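Local structure of possible thiol-disulfide isomerase (Cytophaga hutchinsonii, 3HCZ) at residues F37-D40 against C46-E49; P51-W56 against E132-F137; Y107-T112 against A126-Y131. The protein is of unconfirmed function but probably acts as a thiol-disulfide isomerase or related oxidoreductase of the thioredoxin superfamily. All coordinates share one frame; numbering follows the deposited sequence.

Contact 1. Residues F37-D40 against C46-E49; sequences FFWD and CQQE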
loop_
_atom_site.group_PDB
_atom_site.type_symbol
_atom_site.label_atom_id
_atom_site.label_comp_id
_atom_site.label_asym_id
_atom_site.label_seq_id
_atom_site.Cartn_x
_atom_site.Cartn_y
_atom_site.Cartn_z
ATOM N N PHE A 37 0.645 0.633 0.737
ATOM C CA PHE A 37 1.248 1.971 0.471
ATOM C C PHE A 37 0.483 3.131 1.104
ATOM O O PHE A 37 -0.593 3.498 0.641
ATOM C CB PHE A 37 1.385 2.146 -1.060
ATOM C CG PHE A 37 2.088 3.377 -1.482
ATOM C CD1 PHE A 37 3.468 3.537 -1.261
ATOM C CD2 PHE A 37 1.381 4.405 -2.107
ATOM C CE1 PHE A 37 4.133 4.725 -1.691
ATOM C CE2 PHE A 37 2.033 5.579 -2.524
ATOM C CZ PHE A 37 3.411 5.726 -2.317
ATOM N N PHE A 38 1.070 3.754 2.132
ATOM C CA PHE A 38 0.395 4.842 2.834
ATOM C C PHE A 38 0.882 6.161 2.257
ATOM O O PHE A 38 2.097 6.385 2.148
ATOM C CB PHE A 38 0.658 4.811 4.351
ATOM C CG PHE A 38 0.199 3.553 5.035
ATOM C CD1 PHE A 38 -1.103 3.464 5.586
ATOM C CD2 PHE A 38 1.079 2.458 5.182
ATOM C CE1 PHE A 38 -1.563 2.276 6.217
ATOM C CE2 PHE A 38 0.644 1.258 5.841
ATOM C CZ PHE A 38 -0.679 1.160 6.348
ATOM N N TRP A 39 -0.058 7.033 1.900
ATOM C CA TRP A 39 0.284 8.266 1.192
ATOM C C TRP A 39 -0.741 9.343 1.493
ATOM O O TRP A 39 -1.800 9.086 2.104
ATOM C CB TRP A 39 0.405 8.012 -0.328
ATOM C CG TRP A 39 -0.905 7.779 -1.005
ATOM C CD1 TRP A 39 -1.695 6.626 -0.956
ATOM C CD2 TRP A 39 -1.610 8.722 -1.808
ATOM N NE1 TRP A 39 -2.830 6.815 -1.726
ATOM C CE2 TRP A 39 -2.802 8.095 -2.241
ATOM C CE3 TRP A 39 -1.342 10.044 -2.215
ATOM C CZ2 TRP A 39 -3.733 8.753 -3.056
ATOM C CZ3 TRP A 39 -2.261 10.697 -3.029
ATOM C CH2 TRP A 39 -3.438 10.046 -3.446
ATOM N N ASP A 40 -0.399 10.578 1.100
ATOM C CA ASP A 40 -1.197 11.758 1.434
ATOM C C ASP A 40 -1.111 12.701 0.237
ATOM O O ASP A 40 -0.013 13.076 -0.188
ATOM C CB ASP A 40 -0.611 12.400 2.706
ATOM C CG ASP A 40 -1.396 13.591 3.209
ATOM O OD1 ASP A 40 -2.295 14.135 2.530
ATOM O OD2 ASP A 40 -1.048 14.036 4.324
ATOM N N CYS A 46 2.729 17.154 -7.276
ATOM C CA CYS A 46 3.844 16.562 -8.028
ATOM C C CYS A 46 4.663 15.529 -7.273
ATOM O O CYS A 46 5.769 15.191 -7.697
ATOM C CB CYS A 46 4.782 17.659 -8.523
ATOM S SG CYS A 46 3.919 18.600 -9.755
ATOM N N GLN A 47 4.142 15.049 -6.154
ATOM C CA GLN A 47 4.914 14.108 -5.346
ATOM C C GLN A 47 5.299 12.928 -6.239
ATOM O O GLN A 47 4.505 12.536 -7.115
ATOM C CB GLN A 47 4.092 13.630 -4.154
ATOM C CG GLN A 47 2.769 12.903 -4.529
ATOM C CD GLN A 47 1.984 12.589 -3.294
ATOM O OE1 GLN A 47 2.186 11.561 -2.697
ATOM N NE2 GLN A 47 1.171 13.538 -2.836
ATOM N N GLN A 48 6.474 12.346 -6.006
ATOM C CA GLN A 48 7.017 11.385 -6.971
ATOM C C GLN A 48 6.756 9.908 -6.760
ATOM O O GLN A 48 6.537 9.190 -7.733
ATOM C CB GLN A 48 8.511 11.605 -7.144
ATOM C CG GLN A 48 8.768 12.951 -7.772
ATOM C CD GLN A 48 8.396 12.978 -9.243
ATOM O OE1 GLN A 48 7.403 13.600 -9.650
ATOM N NE2 GLN A 48 9.191 12.298 -10.052
ATOM N N GLU A 49 6.781 9.459 -5.509
ATOM C CA GLU A 49 6.700 8.041 -5.200
ATOM C C GLU A 49 5.383 7.459 -5.690
ATOM O O GLU A 49 5.347 6.354 -6.265
ATOM C CB GLU A 49 6.811 7.823 -3.704
ATOM C CG GLU A 49 8.172 8.174 -3.147
ATOM C CD GLU A 49 8.241 9.565 -2.562
ATOM O OE1 GLU A 49 7.372 10.414 -2.891
ATOM O OE2 GLU A 49 9.178 9.803 -1.769
HETATM O O HOH W 1 2.328 10.767 0.214
#
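Gln47 sends its CG between its own backbone N and carbonyl carbon (chi1 60°) and runs extended beyond it, so that its amide arrives beside the end of the strand at Trp39 and Asp40. There NE2 donates an almost straight bond to Asp40 O, 2.9 Å away, with the oxygen lying close to the plane of the amide. The same amide works from its other end through a water: Gln47 OE1 accepts from it at 3.0 Å, and the water in turn accepts from Asp40 N at 2.9 Å. One side chain thus serves both backbone polar groups of Asp40. Gly44 O takes from NE2 and Thr50 OG1 bonds to OE1, which probably fixes the way round the amide sits. Trp39 meets it more loosely, CE3 lying 3.9 Å from Gln47 OE1 with ring and amide planes 77° apart. Phe37 CZ, at the ring edge, lies 4.2 Å from Glu49 CB. Gln47 thus ties the loop between strand 33-39 and helix 49-60, which carries the Cys-X-X-Cys sequence as in thioredoxin-fold oxidoreductases, to the end of the strand. That strand runs between strands 65-71 and 114-118, with Trp39 against Phe82.

Contact 2. Residues P51-W56 against E132-F137; sequences PKLYDW and ENLDDF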
loop_
_atom_site.group_PDB
_atom_site.type_symbol
_atom_site.label_atom_id
_atom_site.label_comp_id
_atom_site.label_asym_id
_atom_site.label_seq_id
_atom_site.Cartn_x
_atom_site.Cartn_y
_atom_site.Cartn_z
ATOM N N PRO A 51 3.051 8.282 -8.234
ATOM C CA PRO A 51 2.847 7.934 -9.633
ATOM C C PRO A 51 3.910 6.965 -10.154
ATOM O O PRO A 51 3.624 6.177 -11.062
ATOM C CB PRO A 51 2.951 9.292 -10.354
ATOM C CG PRO A 51 3.761 10.160 -9.401
ATOM C CD PRO A 51 3.245 9.734 -8.064
ATOM N N LYS A 52 5.125 7.036 -9.623
ATOM C CA LYS A 52 6.147 6.107 -10.042
ATOM C C LYS A 52 5.840 4.669 -9.612
ATOM O O LYS A 52 6.134 3.730 -10.344
ATOM C CB LYS A 52 7.519 6.535 -9.526
ATOM C CG LYS A 52 8.098 7.688 -10.354
ATOM C CD LYS A 52 9.447 8.133 -9.818
ATOM C CE LYS A 52 10.141 9.126 -10.741
ATOM N NZ LYS A 52 10.668 8.463 -11.974
ATOM N N LEU A 53 5.290 4.504 -8.408
ATOM C CA LEU A 53 4.838 3.189 -7.952
ATOM C C LEU A 53 3.708 2.731 -8.877
ATOM O O LEU A 53 3.601 1.548 -9.198
ATOM C CB LEU A 53 4.340 3.239 -6.496
ATOM C CG LEU A 53 3.893 1.872 -5.938
ATOM C CD1 LEU A 53 5.040 0.823 -5.967
ATOM C CD2 LEU A 53 3.289 2.005 -4.531
ATOM N N TYR A 54 2.865 3.671 -9.299
ATOM C CA TYR A 54 1.746 3.305 -10.193
ATOM C C TYR A 54 2.292 2.788 -11.516
ATOM O O TYR A 54 1.840 1.754 -11.997
ATOM C CB TYR A 54 0.757 4.453 -10.390
ATOM C CG TYR A 54 -0.532 4.010 -11.073
ATOM C CD1 TYR A 54 -1.583 3.466 -10.323
ATOM C CD2 TYR A 54 -0.674 4.109 -12.452
ATOM C CE1 TYR A 54 -2.782 3.039 -10.960
ATOM C CE2 TYR A 54 -1.843 3.707 -13.087
ATOM C CZ TYR A 54 -2.899 3.165 -12.310
ATOM O OH TYR A 54 -4.060 2.768 -12.923
ATOM N N ASP A 55 3.285 3.485 -12.082
ATOM C CA ASP A 55 3.921 3.050 -13.307
ATOM C C ASP A 55 4.538 1.676 -13.133
ATOM O O ASP A 55 4.395 0.833 -14.006
ATOM C CB ASP A 55 5.026 4.008 -13.731
ATOM C CG ASP A 55 4.511 5.356 -14.145
ATOM O OD1 ASP A 55 3.332 5.498 -14.558
ATOM O OD2 ASP A 55 5.332 6.293 -14.080
ATOM N N TRP A 56 5.238 1.477 -12.014
ATOM C CA TRP A 56 5.829 0.167 -11.678
ATOM C C TRP A 56 4.739 -0.927 -11.605
ATOM O O TRP A 56 4.919 -2.020 -12.129
ATOM C CB TRP A 56 6.639 0.250 -10.369
ATOM C CG TRP A 56 7.160 -1.105 -9.924
ATOM C CD1 TRP A 56 8.390 -1.660 -10.207
ATOM C CD2 TRP A 56 6.454 -2.084 -9.140
ATOM N NE1 TRP A 56 8.485 -2.918 -9.649
ATOM C CE2 TRP A 56 7.312 -3.208 -9.001
ATOM C CE3 TRP A 56 5.168 -2.128 -8.558
ATOM C CZ2 TRP A 56 6.942 -4.351 -8.280
ATOM C CZ3 TRP A 56 4.793 -3.276 -7.846
ATOM C CH2 TRP A 56 5.681 -4.375 -7.724
ATOM N N GLU A 132 11.827 2.075 -5.576
ATOM C CA GLU A 132 12.889 1.839 -6.529
ATOM C C GLU A 132 13.671 0.577 -6.183
ATOM O O GLU A 132 14.449 0.103 -7.001
ATOM C CB GLU A 132 13.819 3.060 -6.691
ATOM C CG GLU A 132 14.765 3.294 -5.564
ATOM C CD GLU A 132 14.157 4.108 -4.422
ATOM O OE1 GLU A 132 12.907 4.203 -4.295
ATOM O OE2 GLU A 132 14.964 4.666 -3.634
ATOM N N ASN A 133 13.451 0.033 -4.980
ATOM C CA ASN A 133 14.090 -1.218 -4.566
ATOM C C ASN A 133 13.201 -2.463 -4.660
ATOM O O ASN A 133 13.638 -3.572 -4.375
ATOM C CB ASN A 133 14.692 -1.065 -3.160
ATOM C CG ASN A 133 15.825 -0.054 -3.132
ATOM O OD1 ASN A 133 15.858 0.836 -2.292
ATOM N ND2 ASN A 133 16.721 -0.152 -4.092
ATOM N N LEU A 134 11.965 -2.279 -5.109
ATOM C CA LEU A 134 11.019 -3.401 -5.230
ATOM C C LEU A 134 11.425 -4.563 -6.155
ATOM O O LEU A 134 11.259 -5.740 -5.778
ATOM C CB LEU A 134 9.647 -2.882 -5.681
ATOM C CG LEU A 134 8.733 -2.255 -4.655
ATOM C CD1 LEU A 134 7.586 -1.655 -5.429
ATOM C CD2 LEU A 134 8.215 -3.327 -3.688
ATOM N N ASP A 135 11.941 -4.253 -7.353
ATOM C CA ASP A 135 12.257 -5.307 -8.315
ATOM C C ASP A 135 13.309 -6.193 -7.710
ATOM O O ASP A 135 13.184 -7.427 -7.708
ATOM C CB ASP A 135 12.783 -4.734 -9.644
ATOM C CG ASP A 135 11.673 -4.333 -10.594
ATOM O OD1 ASP A 135 10.508 -4.745 -10.404
ATOM O OD2 ASP A 135 11.983 -3.611 -11.563
ATOM N N ASP A 136 14.354 -5.569 -7.166
ATOM C CA ASP A 136 15.398 -6.349 -6.558
ATOM C C ASP A 136 14.999 -7.080 -5.317
ATOM O O ASP A 136 15.426 -8.216 -5.114
ATOM C CB ASP A 136 16.634 -5.533 -6.318
ATOM C CG ASP A 136 17.642 -5.874 -7.289
ATOM O OD1 ASP A 136 17.566 -5.361 -8.439
ATOM O OD2 ASP A 136 18.449 -6.769 -6.941
ATOM N N PHE A 137 14.185 -6.435 -4.491
ATOM C CA PHE A 137 13.661 -7.118 -3.339
ATOM C C PHE A 137 12.887 -8.390 -3.774
ATOM O O PHE A 137 13.128 -9.453 -3.218
ATOM C CB PHE A 137 12.758 -6.249 -2.464
ATOM C CG PHE A 137 11.998 -7.076 -1.481
ATOM C CD1 PHE A 137 12.627 -7.520 -0.308
ATOM C CD2 PHE A 137 10.706 -7.528 -1.787
ATOM C CE1 PHE A 137 11.948 -8.371 0.597
ATOM C CE2 PHE A 137 10.019 -8.373 -0.915
ATOM C CZ PHE A 137 10.625 -8.825 0.255
#
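Leu53 and Trp56, one turn apart on helix 49-60, face Leu134 and Asp135 near the start of helix 134-147, and the backbones stay well apart, the closest CA atoms being those of Leu53 and Glu132 at 8.3 Å. Side chains bridge the interval. Trp56 reaches across because its CG stands anti to the backbone N (chi1 175°), which carries the indole out from its helix toward the other one. Leu134 lays the methyl CD1 over one face of that indole, a CH-pi contact in which CD1 sits 3.7 Å from the centroid of the six-membered ring and almost exactly on its normal. From a different quarter the same methyl meets Leu53 CD1 at 3.6 Å, so Leu134 CD1 is shared between an aliphatic and an aromatic neighbour. The indole edge is used as well: NE1 donates to Asp135 OD1 at 2.8 Å, with an N-H...O angle of 160°. The acceptor lies near the ring plane, whereas the donor approaches OD1 from above the carboxylate, 55° out of its plane. A phenylalanine in place of Trp56 would have no indole N-H, and Asp135 OD1 would probably lose this partner and its carboxylate be set freer to turn. Ile65 and Val117 of the sheet lie beneath, touching Trp56 and Leu134 respectively. The chemistry is therefore divided by depth: apolar groups pack inside, while the buried indole has its one polar atom satisfied by an exposed carboxylate, whose negative charge would probably strengthen the bond.

Contact 3. Residues Y107-T112 against A126-Y131; sequences YDIYAT and AKRIGY. With SO4 (sulfate ion), chain D.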
loop_
_atom_site.group_PDB
_atom_site.type_symbol
_atom_site.label_atom_id
_atom_site.label_comp_id
_atom_site.label_asym_id
_atom_site.label_seq_id
_atom_site.Cartn_x
_atom_site.Cartn_y
_atom_site.Cartn_z
ATOM N N TYR A 107 0.185 1.645 12.653
ATOM C CA TYR A 107 1.195 1.504 11.587
ATOM C C TYR A 107 2.386 2.442 11.712
ATOM O O TYR A 107 3.303 2.402 10.873
ATOM C CB TYR A 107 0.543 1.627 10.183
ATOM C CG TYR A 107 0.064 0.308 9.611
ATOM C CD1 TYR A 107 -1.283 -0.094 9.743
ATOM C CD2 TYR A 107 0.966 -0.558 8.954
ATOM C CE1 TYR A 107 -1.713 -1.342 9.224
ATOM C CE2 TYR A 107 0.535 -1.792 8.438
ATOM C CZ TYR A 107 -0.815 -2.150 8.554
ATOM O OH TYR A 107 -1.239 -3.348 8.042
ATOM N N ASP A 108 2.400 3.266 12.760
ATOM C CA ASP A 108 3.479 4.248 12.963
ATOM C C ASP A 108 3.747 5.148 11.759
ATOM O O ASP A 108 4.907 5.381 11.389
ATOM C CB ASP A 108 4.750 3.542 13.427
ATOM C CG ASP A 108 4.582 2.944 14.804
ATOM O OD1 ASP A 108 4.430 3.736 15.765
ATOM O OD2 ASP A 108 4.554 1.694 14.938
ATOM N N ILE A 109 2.668 5.664 11.161
ATOM C CA ILE A 109 2.782 6.568 10.014
ATOM C C ILE A 109 3.018 8.017 10.466
ATOM O O ILE A 109 2.111 8.649 11.022
ATOM C CB ILE A 109 1.523 6.501 9.090
ATOM C CG1 ILE A 109 1.198 5.048 8.704
ATOM C CG2 ILE A 109 1.742 7.353 7.843
ATOM C CD1 ILE A 109 2.302 4.350 7.860
ATOM N N TYR A 110 4.233 8.523 10.249
ATOM C CA TYR A 110 4.528 9.965 10.422
ATOM C C TYR A 110 4.791 10.617 9.069
ATOM O O TYR A 110 3.841 10.973 8.362
ATOM C CB TYR A 110 5.657 10.171 11.406
ATOM C CG TYR A 110 5.213 9.723 12.754
ATOM C CD1 TYR A 110 4.513 10.596 13.598
ATOM C CD2 TYR A 110 5.426 8.408 13.176
ATOM C CE1 TYR A 110 4.075 10.183 14.853
ATOM C CE2 TYR A 110 4.978 7.972 14.414
ATOM C CZ TYR A 110 4.314 8.871 15.253
ATOM O OH TYR A 110 3.885 8.458 16.486
ATOM N N ALA A 111 6.046 10.720 8.649
ATOM C CA ALA A 111 6.278 11.107 7.268
ATOM C C ALA A 111 5.560 10.110 6.310
ATOM O O ALA A 111 5.543 8.898 6.557
ATOM C CB ALA A 111 7.747 11.139 6.994
ATOM N N THR A 112 4.956 10.625 5.246
ATOM C CA THR A 112 4.471 9.765 4.146
ATOM C C THR A 112 5.351 10.057 2.920
ATOM O O THR A 112 6.006 11.121 2.878
ATOM C CB THR A 112 2.988 10.058 3.782
ATOM O OG1 THR A 112 2.776 11.469 3.814
ATOM C CG2 THR A 112 2.032 9.394 4.769
ATOM N N ALA A 126 8.786 -7.183 3.611
ATOM C CA ALA A 126 9.644 -6.020 3.464
ATOM C C ALA A 126 8.999 -4.816 4.182
ATOM O O ALA A 126 7.785 -4.625 4.132
ATOM C CB ALA A 126 9.941 -5.713 1.984
ATOM N N LYS A 127 9.807 -4.049 4.913
ATOM C CA LYS A 127 9.283 -2.922 5.714
ATOM C C LYS A 127 9.889 -1.595 5.268
ATOM O O LYS A 127 11.090 -1.431 5.334
ATOM C CB LYS A 127 9.680 -3.039 7.206
ATOM C CG LYS A 127 9.244 -4.308 7.930
ATOM C CD LYS A 127 9.445 -4.120 9.473
ATOM C CE LYS A 127 10.774 -4.664 9.922
ATOM N NZ LYS A 127 10.888 -4.786 11.422
ATOM N N ARG A 128 9.042 -0.667 4.813
ATOM C CA ARG A 128 9.454 0.723 4.621
ATOM C C ARG A 128 10.618 0.859 3.643
ATOM O O ARG A 128 11.584 1.619 3.884
ATOM C CB ARG A 128 9.801 1.381 5.963
ATOM C CG ARG A 128 8.585 1.559 6.867
ATOM C CD ARG A 128 8.928 2.436 8.071
ATOM N NE ARG A 128 7.762 2.687 8.903
ATOM C CZ ARG A 128 7.181 3.872 9.056
ATOM N NH1 ARG A 128 7.634 4.943 8.441
ATOM N NH2 ARG A 128 6.141 3.974 9.841
ATOM N N ILE A 129 10.545 0.115 2.548
ATOM C CA ILE A 129 11.575 0.172 1.500
ATOM C C ILE A 129 11.093 1.113 0.391
ATOM O O ILE A 129 9.898 1.432 0.316
ATOM C CB ILE A 129 11.931 -1.235 0.961
ATOM C CG1 ILE A 129 10.689 -1.898 0.355
ATOM C CG2 ILE A 129 12.468 -2.116 2.106
ATOM C CD1 ILE A 129 11.053 -3.125 -0.488
ATOM N N GLY A 130 11.987 1.588 -0.458
ATOM C CA GLY A 130 11.529 2.555 -1.474
ATOM C C GLY A 130 11.000 1.785 -2.660
ATOM O O GLY A 130 11.481 0.673 -2.943
ATOM N N TYR A 131 10.068 2.374 -3.407
ATOM C CA TYR A 131 9.571 1.698 -4.628
ATOM C C TYR A 131 10.729 1.314 -5.589
ATOM O O TYR A 131 10.642 0.321 -6.309
ATOM C CB TYR A 131 8.525 2.576 -5.366
ATOM C CG TYR A 131 9.189 3.615 -6.263
ATOM C CD1 TYR A 131 9.583 3.296 -7.561
ATOM C CD2 TYR A 131 9.486 4.882 -5.781
ATOM C CE1 TYR A 131 10.224 4.194 -8.349
ATOM C CE2 TYR A 131 10.121 5.817 -6.581
ATOM C CZ TYR A 131 10.490 5.453 -7.859
ATOM O OH TYR A 131 11.126 6.371 -8.658
HETATM S S SO4 D . 12.199 4.482 8.858
HETATM O O1 SO4 D . 12.655 3.063 8.886
HETATM O O2 SO4 D . 13.127 5.408 8.227
HETATM O O3 SO4 D . 10.976 4.435 8.077
HETATM O O4 SO4 D . 11.933 5.039 10.180
HETATM O O HOH W 2 6.337 7.372 8.671
#
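Arg128 stretches toward the loop of Tyr107 to Ala111, its chain extended from CG to NE, and presents the edge of its guanidinium to backbone carbonyls. Tyr107 O and Asp108 O both lie near the plane of the group on the NH2 side. The bond from NH2 to Tyr107 O is weak at 3.4 Å, and the 2.4 Å between NH2 and Asp108 O is too short to be taken literally, particularly as Arg128 was modelled in two conformers. NH1 uses the same plane for a water 2.8 Å away, which also accepts from Tyr110 N and donates to Ala111 O at 2.7 Å. The Asp108 carboxylate turns elsewhere, OD2 standing 5.8 Å from NH2, so the loop is met through its main chain and not by a salt bridge. A sulfate ion, probably from the crystallisation liquor, approaches obliquely with O3, but its contact with NH1 is weak and doubtful. Asp108 adopts left-handed helical backbone angles just beyond helix 103-107, where the chain turns toward strand 114-118. Arg128 follows the edge strand 124-127 and lies against Val114 of the adjacent strand, with NE bonded to Tyr116 OH; Ile109 packs on Val114 too.

Contact 1, on strand 33-39, touches both other contacts; its centre lies about 12 Å from that of contact 2 and about 11 Å from that of contact 3, and those two are about 14 Å apart. Toward contact 2, Phe37 CG packs on Leu53 CD2 at 3.6 Å; toward contact 3, Phe38 CD2 meets Ile109 CD1 at 3.5 Å. Successive residues of one strand thus serve opposite layers of the fold. Contacts 2 and 3 join directly where Phe137 CE1 touches Ala126 CB at 3.6 Å. Contact 1 includes Cys46, the second cysteine of the probable redox motif, and Thr112 of contact 3 touches Cys43, the first; the Thr112-Pro113 pair is consistent with the cis-proline loop of thioredoxin relatives.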